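Local coordinates for DUF1881 domain-containing protein (Neurospora crassa, PDB 5Z6D), which is of unknown precise function but joins a betagamma-crystallin domain, whose Ca2+ site is left inoperative by the domain interface, to an Ig-like domain, at residues Y25-V31 against S81-D87; A50-A54 against R65-T69; I158-Y164 against N179-Q185. The protein carries 1 engineered substitution. Residues are numbered along the deposited sequence.

In the fold
Contacts 1 and 2 belong to the betagamma-crystallin domain and contact 3 to the Ig-like domain. Contact 2 is nested in the loop closed by contact 1. Together the two build one antiparallel sheet in the order 30-32, 82-87, 50-55, 64-67. Their centres are 9 Å apart. Arg84 N to Ile53 O at 2.8 Å and Val86 N to Lys51 O at 2.9 Å join the middle strands. Ser81 of contact 1 belongs to the Ca2+ site with Asp39, Gln56 and Gly79, but no calcium is bound here. Contact 3 lies far off, with its centre about 31 Å from that of contact 1 and 30 Å from that of contact 2.

Contact 1 (Y25-V31 against S81-D87); sequences YAVGQDV and SRFRVVD
This contact is the strand exchange of the betagamma-crystallin fold. Strand 23-26 pairs in the sheet of the first Greek key. The chain then turns, and strand 30-32 joins the edge of the other sheet, against strand 82-87. Residues 26-29 form a type II beta turn, with Gln29 N to Ala26 O at 3.0 Å and Gly28 at phi 101°. Gln29 OE1 also accepts from Ala26 N at 2.9 Å.

The pairing is antiparallel. Asp30 and Arg84 are a non-hydrogen-bonded pair with CA atoms 4.3 Å apart. Val31 and Phe83 are a hydrogen-bonded pair, with Val31 N to Phe83 O and Phe83 N to Val31 O both at 2.9 Å. Further along, Val85 N donates to Gln29 O (2.9 Å) and Gly28 N to Val85 O (2.8 Å).

Val31 and Phe83 lie on the inner face. Phe83 has a p chi1, and Val31 CB sits over its ring, 3.9 Å from the centroid. The edge of Phe83 meets the face of Tyr25 in a T-shaped stack, centroids 5.1 Å apart. Val85 CG2 packs on Tyr25 CB at 3.9 Å. Phe12 adds to this core. Just before the strand, Ser81 forms a classic beta bulge with Arg82 opposite Trp55. Ser81 is a Ca2+ ligand residue; here its OG bonds to Gln56 and His57.

The opposite face carries a salt-bridge network. Asp30, chi1 t, sits between two arginines. Arg82 NE donates to Asp30 OD1 at 2.8 Å, and Arg84 NE to Asp30 OD2 at 3.1 Å.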
loop_
_atom_site.group_PDB
_atom_site.type_symbol
_atom_site.label_atom_id
_atom_site.label_comp_id
_atom_site.label_asym_id
_atom_site.label_seq_id
_atom_site.Cartn_x
_atom_site.Cartn_y
_atom_site.Cartn_z
ATOM N N TYR A 25 11.804 -4.270 -17.093
ATOM C CA TYR A 25 11.360 -5.171 -16.025
ATOM C C TYR A 25 10.031 -5.857 -16.388
ATOM O O TYR A 25 9.157 -5.261 -17.019
ATOM C CB TYR A 25 11.223 -4.406 -14.705
ATOM C CG TYR A 25 12.524 -3.826 -14.175
ATOM C CD1 TYR A 25 13.306 -4.529 -13.266
ATOM C CD2 TYR A 25 12.952 -2.562 -14.569
ATOM C CE1 TYR A 25 14.482 -3.997 -12.772
ATOM C CE2 TYR A 25 14.129 -2.014 -14.081
ATOM C CZ TYR A 25 14.899 -2.740 -13.197
ATOM O OH TYR A 25 16.062 -2.198 -12.713
ATOM N N ALA A 26 9.864 -7.112 -15.971
ATOM C CA ALA A 26 8.679 -7.884 -16.343
ATOM C C ALA A 26 7.702 -8.062 -15.190
ATOM O O ALA A 26 8.089 -7.967 -14.029
ATOM C CB ALA A 26 9.096 -9.263 -16.869
ATOM N N VAL A 27 6.448 -8.347 -15.519
ATOM C CA VAL A 27 5.447 -8.679 -14.516
ATOM C C VAL A 27 5.959 -9.828 -13.655
ATOM O O VAL A 27 6.503 -10.813 -14.180
ATOM C CB VAL A 27 4.117 -9.043 -15.159
ATOM C CG1 VAL A 27 3.194 -9.693 -14.148
ATOM C CG2 VAL A 27 3.470 -7.777 -15.735
ATOM N N GLY A 28 5.813 -9.686 -12.341
ATOM C CA GLY A 28 6.386 -10.650 -11.411
ATOM C C GLY A 28 7.691 -10.222 -10.754
ATOM O O GLY A 28 8.121 -10.824 -9.765
ATOM N N GLN A 29 8.367 -9.223 -11.303
ATOM C CA GLN A 29 9.609 -8.765 -10.698
ATOM C C GLN A 29 9.366 -7.839 -9.536
ATOM O O GLN A 29 8.550 -6.913 -9.599
ATOM C CB GLN A 29 10.516 -8.063 -11.714
ATOM C CG GLN A 29 11.255 -9.032 -12.637
ATOM C CD GLN A 29 12.347 -8.337 -13.427
ATOM O OE1 GLN A 29 12.191 -8.064 -14.623
ATOM N NE2 GLN A 29 13.444 -8.028 -12.765
ATOM N N ASP A 30 10.105 -8.114 -8.473
ATOM C CA ASP A 30 10.081 -7.339 -7.251
ATOM C C ASP A 30 11.505 -6.870 -7.030
ATOM O O ASP A 30 12.421 -7.686 -6.918
ATOM C CB ASP A 30 9.575 -8.203 -6.100
ATOM C CG ASP A 30 9.370 -7.430 -4.813
ATOM O OD1 ASP A 30 10.288 -6.705 -4.382
ATOM O OD2 ASP A 30 8.277 -7.565 -4.219
ATOM N N VAL A 31 11.692 -5.558 -6.993
ATOM C CA VAL A 31 13.015 -4.962 -7.014
ATOM C C VAL A 31 13.220 -3.984 -5.860
ATOM O O VAL A 31 12.433 -3.049 -5.671
ATOM C CB VAL A 31 13.264 -4.217 -8.334
ATOM C CG1 VAL A 31 14.611 -3.516 -8.295
ATOM C CG2 VAL A 31 13.160 -5.178 -9.516
ATOM N N SER A 81 11.779 2.992 -2.466
ATOM C CA SER A 81 12.991 2.206 -2.644
ATOM C C SER A 81 12.714 0.789 -3.101
ATOM O O SER A 81 13.637 0.000 -3.272
ATOM C CB SER A 81 13.772 2.171 -1.340
ATOM O OG SER A 81 12.942 1.670 -0.311
ATOM N N ARG A 82 11.446 0.459 -3.324
ATOM C CA ARG A 82 11.110 -0.883 -3.773
ATOM C C ARG A 82 9.955 -0.797 -4.750
ATOM O O ARG A 82 9.150 0.119 -4.652
ATOM C CB ARG A 82 10.748 -1.766 -2.576
ATOM C CG ARG A 82 10.309 -3.184 -2.912
ATOM C CD ARG A 82 10.176 -4.006 -1.632
ATOM N NE ARG A 82 9.802 -5.388 -1.912
ATOM C CZ ARG A 82 9.426 -6.257 -0.981
ATOM N NH1 ARG A 82 9.368 -5.878 0.289
ATOM N NH2 ARG A 82 9.097 -7.496 -1.323
ATOM N N PHE A 83 9.892 -1.705 -5.717
ATOM C CA PHE A 83 8.709 -1.760 -6.567
ATOM C C PHE A 83 8.410 -3.169 -7.024
ATOM O O PHE A 83 9.280 -4.029 -7.018
ATOM C CB PHE A 83 8.833 -0.823 -7.785
ATOM C CG PHE A 83 9.906 -1.212 -8.791
ATOM C CD1 PHE A 83 9.639 -2.126 -9.808
ATOM C CD2 PHE A 83 11.165 -0.617 -8.750
ATOM C CE1 PHE A 83 10.610 -2.464 -10.752
ATOM C CE2 PHE A 83 12.144 -0.942 -9.699
ATOM C CZ PHE A 83 11.866 -1.864 -10.693
ATOM N N ARG A 84 7.163 -3.395 -7.408
ATOM C CA ARG A 84 6.760 -4.665 -7.982
ATOM C C ARG A 84 6.029 -4.355 -9.270
ATOM O O ARG A 84 5.195 -3.444 -9.329
ATOM C CB ARG A 84 5.874 -5.477 -7.025
ATOM C CG ARG A 84 5.550 -6.866 -7.560
ATOM C CD ARG A 84 4.747 -7.706 -6.559
ATOM N NE ARG A 84 5.429 -7.869 -5.277
ATOM C CZ ARG A 84 4.903 -8.523 -4.245
ATOM N NH1 ARG A 84 3.691 -9.055 -4.356
ATOM N NH2 ARG A 84 5.574 -8.637 -3.104
ATOM N N VAL A 85 6.380 -5.078 -10.321
ATOM C CA VAL A 85 5.658 -4.988 -11.572
ATOM C C VAL A 85 4.563 -6.045 -11.555
ATOM O O VAL A 85 4.849 -7.248 -11.402
ATOM C CB VAL A 85 6.570 -5.200 -12.795
ATOM C CG1 VAL A 85 5.786 -4.946 -14.075
ATOM C CG2 VAL A 85 7.828 -4.314 -12.702
ATOM N N VAL A 86 3.321 -5.592 -11.671
ATOM C CA VAL A 86 2.155 -6.464 -11.545
ATOM C C VAL A 86 1.220 -6.334 -12.746
ATOM O O VAL A 86 1.340 -5.399 -13.556
ATOM C CB VAL A 86 1.361 -6.164 -10.251
ATOM C CG1 VAL A 86 2.234 -6.396 -9.007
ATOM C CG2 VAL A 86 0.800 -4.741 -10.280
ATOM N N ASP A 87 0.287 -7.271 -12.872
ATOM C CA ASP A 87 -0.752 -7.160 -13.893
ATOM C C ASP A 87 -1.586 -5.901 -13.666
ATOM O O ASP A 87 -1.688 -5.412 -12.546
ATOM C CB ASP A 87 -1.657 -8.393 -13.891
ATOM C CG ASP A 87 -0.911 -9.662 -14.269
ATOM O OD1 ASP A 87 -0.539 -9.795 -15.453
ATOM O OD2 ASP A 87 -0.701 -10.524 -13.388
#

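Contact 2 (A50-A54 against R65-T69); sequences AKVIA and REWTT
Arg65 pairs with Ala54 as an antiparallel hydrogen-bonded pair, CA atoms 5.3 Å apart. Arg65 N donates to Ala54 O and Ala54 N to Arg65 O, both at 2.9 Å. Arg65 CB lies on the same face as Ala54, but the guanidinium makes no contact with segment 50-54.

Glu66 comes next, opposite Ile53 in a non-hydrogen-bonded pair with CA atoms 4.7 Å apart. Its CA approaches Val52 O at 3.3 Å in a CA-H...O contact. Glu66 (chi1 m, chi2 t) forms a salt bridge through OE2 with Lys51 NZ at 3.2 Å. Lys51 is all-trans, and its NZ also donates to Thr90 O. Ile53 and Glu66 both touch Ala92 of strand 91-99, so this face of the sheet meets the Ig-like domain.

The two strands form the beta hairpin 50-55/64-67 of the second Greek key in the betagamma-crystallin domain. The axes of residues 50-54 and 65-67 come within 4.8 Å, at 163° between N-to-C directions.

Trp67 pairs with Val52, CA atoms 5.0 Å apart. Trp67 N to Val52 O and Val52 N to Trp67 O are both 2.9 Å. Chi1 is m and chi2 is -48°. This lays the indole along the neighbouring strand, with CE3 3.6 Å from Val52 CG1 and CH2 3.7 Å from Ala54 CB. Phe12, Ile74 and Ile77 also pack on it.

At Thr68 the strand has ended. Thr68 CA is 4.8 Å from Lys51 CA, and Thr68 CG2 lies 4.2 Å from Lys51 CG. A water donates to Thr68 O at 3.0 Å and to Ala50 O at 2.9 Å.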
loop_
_atom_site.group_PDB
_atom_site.type_symbol
_atom_site.label_atom_id
_atom_site.label_comp_id
_atom_site.label_asym_id
_atom_site.label_seq_id
_atom_site.Cartn_x
_atom_site.Cartn_y
_atom_site.Cartn_z
ATOM N N ALA A 50 0.478 -3.851 -17.836
ATOM C CA ALA A 50 1.337 -3.812 -16.666
ATOM C C ALA A 50 0.960 -2.641 -15.765
ATOM O O ALA A 50 0.176 -1.755 -16.131
ATOM C CB ALA A 50 2.788 -3.717 -17.077
ATOM N N LYS A 51 1.541 -2.646 -14.578
ATOM C CA LYS A 51 1.331 -1.602 -13.605
ATOM C C LYS A 51 2.487 -1.704 -12.617
ATOM O O LYS A 51 3.003 -2.798 -12.390
ATOM C CB LYS A 51 -0.028 -1.790 -12.944
ATOM C CG LYS A 51 -0.263 -1.130 -11.628
ATOM C CD LYS A 51 -1.623 -1.608 -11.152
ATOM C CE LYS A 51 -2.048 -0.982 -9.873
ATOM N NZ LYS A 51 -3.470 -1.325 -9.653
ATOM N N VAL A 52 2.945 -0.578 -12.072
ATOM C CA VAL A 52 3.995 -0.624 -11.059
ATOM C C VAL A 52 3.444 -0.177 -9.722
ATOM O O VAL A 52 2.788 0.865 -9.629
ATOM C CB VAL A 52 5.192 0.277 -11.393
ATOM C CG1 VAL A 52 6.289 0.119 -10.338
ATOM C CG2 VAL A 52 5.744 -0.024 -12.775
ATOM N N ILE A 53 3.701 -0.972 -8.691
ATOM C CA ILE A 53 3.449 -0.521 -7.329
ATOM C C ILE A 53 4.792 -0.276 -6.667
ATOM O O ILE A 53 5.595 -1.190 -6.562
ATOM C CB ILE A 53 2.625 -1.545 -6.533
ATOM C CG1 ILE A 53 1.267 -1.777 -7.209
ATOM C CG2 ILE A 53 2.455 -1.072 -5.083
ATOM C CD1 ILE A 53 0.509 -2.980 -6.651
ATOM N N ALA A 54 5.042 0.960 -6.237
ATOM C CA ALA A 54 6.331 1.340 -5.637
ATOM C C ALA A 54 6.132 1.796 -4.193
ATOM O O ALA A 54 5.180 2.502 -3.903
ATOM C CB ALA A 54 7.004 2.454 -6.470
ATOM N N ARG A 65 3.368 4.707 -4.280
ATOM C CA ARG A 65 2.785 5.258 -5.493
ATOM C C ARG A 65 2.421 4.119 -6.420
ATOM O O ARG A 65 3.049 3.062 -6.367
ATOM C CB ARG A 65 3.758 6.197 -6.191
ATOM C CG ARG A 65 4.088 7.439 -5.399
ATOM C CD ARG A 65 2.936 8.423 -5.357
ATOM N NE ARG A 65 3.308 9.611 -4.591
ATOM C CZ ARG A 65 3.831 10.715 -5.119
ATOM N NH1 ARG A 65 4.042 10.807 -6.432
ATOM N NH2 ARG A 65 4.138 11.739 -4.332
ATOM N N GLU A 66 1.399 4.328 -7.243
ATOM C CA GLU A 66 1.074 3.406 -8.325
ATOM C C GLU A 66 1.298 4.105 -9.649
ATOM O O GLU A 66 0.800 5.212 -9.848
ATOM C CB GLU A 66 -0.380 2.926 -8.261
ATOM C CG GLU A 66 -0.719 1.949 -7.155
ATOM C CD GLU A 66 -2.209 1.615 -7.140
ATOM O OE1 GLU A 66 -3.029 2.555 -7.167
ATOM O OE2 GLU A 66 -2.563 0.420 -7.121
ATOM N N TRP A 67 2.038 3.472 -10.552
ATOM C CA TRP A 67 2.175 4.010 -11.905
ATOM C C TRP A 67 1.441 3.080 -12.851
ATOM O O TRP A 67 1.896 1.959 -13.096
ATOM C CB TRP A 67 3.648 4.165 -12.289
ATOM C CG TRP A 67 4.368 5.061 -11.322
ATOM C CD1 TRP A 67 3.952 6.279 -10.889
ATOM C CD2 TRP A 67 5.618 4.806 -10.671
ATOM N NE1 TRP A 67 4.848 6.801 -9.994
ATOM C CE2 TRP A 67 5.883 5.919 -9.839
ATOM C CE3 TRP A 67 6.526 3.739 -10.683
ATOM C CZ2 TRP A 67 7.021 5.997 -9.031
ATOM C CZ3 TRP A 67 7.659 3.818 -9.871
ATOM C CH2 TRP A 67 7.894 4.944 -9.067
ATOM N N THR A 68 0.280 3.532 -13.329
ATOM C CA THR A 68 -0.604 2.704 -14.140
ATOM C C THR A 68 -0.442 3.042 -15.614
ATOM O O THR A 68 -0.852 2.281 -16.488
ATOM C CB THR A 68 -2.088 2.871 -13.728
ATOM O OG1 THR A 68 -2.520 4.225 -13.950
ATOM C CG2 THR A 68 -2.282 2.522 -12.270
ATOM N N THR A 69 0.144 4.203 -15.887
ATOM C CA THR A 69 0.448 4.610 -17.253
ATOM C C THR A 69 1.828 5.251 -17.274
ATOM O O THR A 69 2.383 5.589 -16.222
ATOM C CB THR A 69 -0.592 5.613 -17.839
ATOM O OG1 THR A 69 -0.534 6.861 -17.131
ATOM C CG2 THR A 69 -2.009 5.058 -17.752
HETATM O O HOH W 1 -2.215 -0.222 -15.639
#

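Contact 3 (I158-Y164 against N179-Q185); sequences IAVGSVY and NEHWPKQ
Gly161 is in an extended conformation (phi/psi -175/-140) and has His181 O pressed against its CA at 3.2 Å. A CB here would sit 2.0 Å from that oxygen, a clash. Segment 179-185 is not a strand. It meets strand 157-168 through one direct hydrogen bond, Ser162 N to His181 O at 3.1 Å. A water donates to Val160 O at 2.6 Å and weakly to His181 O at 3.4 Å.

The loop opens with a type I turn from Asn179 to Trp182, closed by Trp182 N to Asn179 O at 3.1 Å. Asn179 OD1 accepts from His181 N at 3.0 Å, an Asx turn. Trp182, chi1 t, packs CZ3 on Val163 CG2 at 3.6 Å and also touches Val198. Pro183 CB meets Ala159 CB at 3.6 Å. Gln185 CG lies 3.8 Å from Ile158 CG2, and its NE2 bonds to Lys204 O. Ile158 and Ala159 form a classic beta bulge opposite Val149. The loop crosses from strand 173-177 to strand 186-190, linking the two sheets of the Ig-like beta-sandwich.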
loop_
_atom_site.group_PDB
_atom_site.type_symbol
_atom_site.label_atom_id
_atom_site.label_comp_id
_atom_site.label_asym_id
_atom_site.label_seq_id
_atom_site.Cartn_x
_atom_site.Cartn_y
_atom_site.Cartn_z
ATOM N N ILE A 158 -5.177 -1.106 22.743
ATOM C CA ILE A 158 -6.622 -1.048 22.710
ATOM C C ILE A 158 -7.123 -2.380 22.224
ATOM O O ILE A 158 -8.070 -2.947 22.776
ATOM C CB ILE A 158 -7.141 0.037 21.769
ATOM C CG1 ILE A 158 -6.727 1.423 22.245
ATOM C CG2 ILE A 158 -8.665 -0.050 21.624
ATOM C CD1 ILE A 158 -7.361 2.511 21.428
ATOM N N ALA A 159 -6.485 -2.886 21.178
ATOM C CA ALA A 159 -6.971 -4.145 20.620
ATOM C C ALA A 159 -5.914 -4.848 19.819
ATOM O O ALA A 159 -5.046 -4.220 19.246
ATOM C CB ALA A 159 -8.191 -3.905 19.754
ATOM N N VAL A 160 -6.005 -6.163 19.769
ATOM C CA VAL A 160 -5.100 -6.963 18.977
ATOM C C VAL A 160 -5.963 -7.945 18.216
ATOM O O VAL A 160 -6.922 -8.474 18.761
ATOM C CB VAL A 160 -4.064 -7.676 19.856
ATOM C CG1 VAL A 160 -3.302 -8.716 19.066
ATOM C CG2 VAL A 160 -3.119 -6.649 20.465
ATOM N N GLY A 161 -5.685 -8.139 16.934
ATOM C CA GLY A 161 -6.466 -9.091 16.173
ATOM C C GLY A 161 -5.911 -9.249 14.781
ATOM O O GLY A 161 -4.700 -9.313 14.590
ATOM N N SER A 162 -6.803 -9.346 13.807
ATOM C CA SER A 162 -6.363 -9.483 12.431
ATOM C C SER A 162 -7.425 -8.996 11.467
ATOM O O SER A 162 -8.577 -8.777 11.843
ATOM C CB SER A 162 -6.000 -10.934 12.119
ATOM O OG SER A 162 -7.115 -11.782 12.318
ATOM N N VAL A 163 -7.000 -8.790 10.223
ATOM C CA VAL A 163 -7.899 -8.415 9.145
ATOM C C VAL A 163 -7.814 -9.510 8.089
ATOM O O VAL A 163 -6.749 -10.097 7.876
ATOM C CB VAL A 163 -7.536 -7.029 8.542
ATOM C CG1 VAL A 163 -6.127 -7.038 7.923
ATOM C CG2 VAL A 163 -8.586 -6.591 7.521
ATOM N N TYR A 164 -8.944 -9.794 7.450
ATOM C CA TYR A 164 -9.034 -10.816 6.429
ATOM C C TYR A 164 -9.421 -10.136 5.121
ATOM O O TYR A 164 -10.456 -9.485 5.040
ATOM C CB TYR A 164 -10.061 -11.880 6.845
ATOM C CG TYR A 164 -10.229 -13.062 5.908
ATOM C CD1 TYR A 164 -9.269 -14.065 5.833
ATOM C CD2 TYR A 164 -11.361 -13.184 5.117
ATOM C CE1 TYR A 164 -9.431 -15.154 4.989
ATOM C CE2 TYR A 164 -11.531 -14.265 4.270
ATOM C CZ TYR A 164 -10.565 -15.244 4.207
ATOM O OH TYR A 164 -10.735 -16.322 3.362
ATOM N N ASN A 179 -14.394 -10.292 10.623
ATOM C CA ASN A 179 -14.803 -11.496 11.339
ATOM C C ASN A 179 -14.511 -11.388 12.835
ATOM O O ASN A 179 -14.322 -10.287 13.348
ATOM C CB ASN A 179 -14.138 -12.740 10.735
ATOM C CG ASN A 179 -12.622 -12.668 10.733
ATOM O OD1 ASN A 179 -12.002 -12.131 11.651
ATOM N ND2 ASN A 179 -12.016 -13.236 9.698
ATOM N N GLU A 180 -14.471 -12.519 13.537
ATOM C CA GLU A 180 -14.389 -12.477 14.991
ATOM C C GLU A 180 -13.023 -12.011 15.503
ATOM O O GLU A 180 -12.877 -11.722 16.690
ATOM C CB GLU A 180 -14.737 -13.851 15.592
ATOM C CG GLU A 180 -13.561 -14.800 15.770
ATOM C CD GLU A 180 -13.133 -15.476 14.479
ATOM O OE1 GLU A 180 -13.714 -15.176 13.410
ATOM O OE2 GLU A 180 -12.211 -16.318 14.538
ATOM N N HIS A 181 -12.030 -11.917 14.622
ATOM C CA HIS A 181 -10.715 -11.440 15.044
ATOM C C HIS A 181 -10.496 -9.960 14.711
ATOM O O HIS A 181 -9.543 -9.337 15.194
ATOM C CB HIS A 181 -9.616 -12.299 14.423
ATOM C CG HIS A 181 -9.499 -13.654 15.047
ATOM N ND1 HIS A 181 -9.310 -13.833 16.402
ATOM C CD2 HIS A 181 -9.556 -14.894 14.506
ATOM C CE1 HIS A 181 -9.252 -15.126 16.667
ATOM N NE2 HIS A 181 -9.399 -15.792 15.536
ATOM N N TRP A 182 -11.397 -9.393 13.922
ATOM C CA TRP A 182 -11.361 -7.957 13.655
ATOM C C TRP A 182 -11.786 -7.204 14.912
ATOM O O TRP A 182 -12.858 -7.477 15.462
ATOM C CB TRP A 182 -12.271 -7.600 12.483
ATOM C CG TRP A 182 -12.441 -6.122 12.252
ATOM C CD1 TRP A 182 -13.456 -5.327 12.717
ATOM C CD2 TRP A 182 -11.583 -5.270 11.486
ATOM N NE1 TRP A 182 -13.276 -4.028 12.287
ATOM C CE2 TRP A 182 -12.134 -3.969 11.521
ATOM C CE3 TRP A 182 -10.402 -5.477 10.765
ATOM C CZ2 TRP A 182 -11.546 -2.887 10.871
ATOM C CZ3 TRP A 182 -9.818 -4.400 10.120
ATOM C CH2 TRP A 182 -10.390 -3.122 10.182
ATOM N N PRO A 183 -10.944 -6.265 15.376
ATOM C CA PRO A 183 -11.228 -5.512 16.603
ATOM C C PRO A 183 -12.554 -4.758 16.517
ATOM O O PRO A 183 -12.756 -3.984 15.579
ATOM C CB PRO A 183 -10.047 -4.542 16.702
ATOM C CG PRO A 183 -8.947 -5.211 15.952
ATOM C CD PRO A 183 -9.629 -5.919 14.808
ATOM N N LYS A 184 -13.448 -4.987 17.476
ATOM C CA LYS A 184 -14.750 -4.332 17.442
ATOM C C LYS A 184 -14.605 -2.820 17.589
ATOM O O LYS A 184 -15.509 -2.064 17.239
ATOM C CB LYS A 184 -15.662 -4.886 18.535
ATOM C CG LYS A 184 -15.904 -6.384 18.429
ATOM C CD LYS A 184 -16.917 -6.857 19.456
ATOM C CE LYS A 184 -17.175 -8.352 19.338
ATOM N NZ LYS A 184 -16.036 -9.174 19.837
ATOM N N GLN A 185 -13.460 -2.388 18.108
ATOM C CA GLN A 185 -13.161 -0.965 18.234
ATOM C C GLN A 185 -12.921 -0.254 16.910
ATOM O O GLN A 185 -12.873 0.967 16.881
ATOM C CB GLN A 185 -11.928 -0.758 19.112
ATOM C CG GLN A 185 -12.117 -1.167 20.565
ATOM C CD GLN A 185 -11.694 -2.601 20.819
ATOM O OE1 GLN A 185 -11.631 -3.416 19.901
ATOM N NE2 GLN A 185 -11.394 -2.913 22.071
HETATM O O HOH W 2 -9.477 -8.156 18.340
HETATM O O HOH W 3 -8.956 -12.113 10.353
#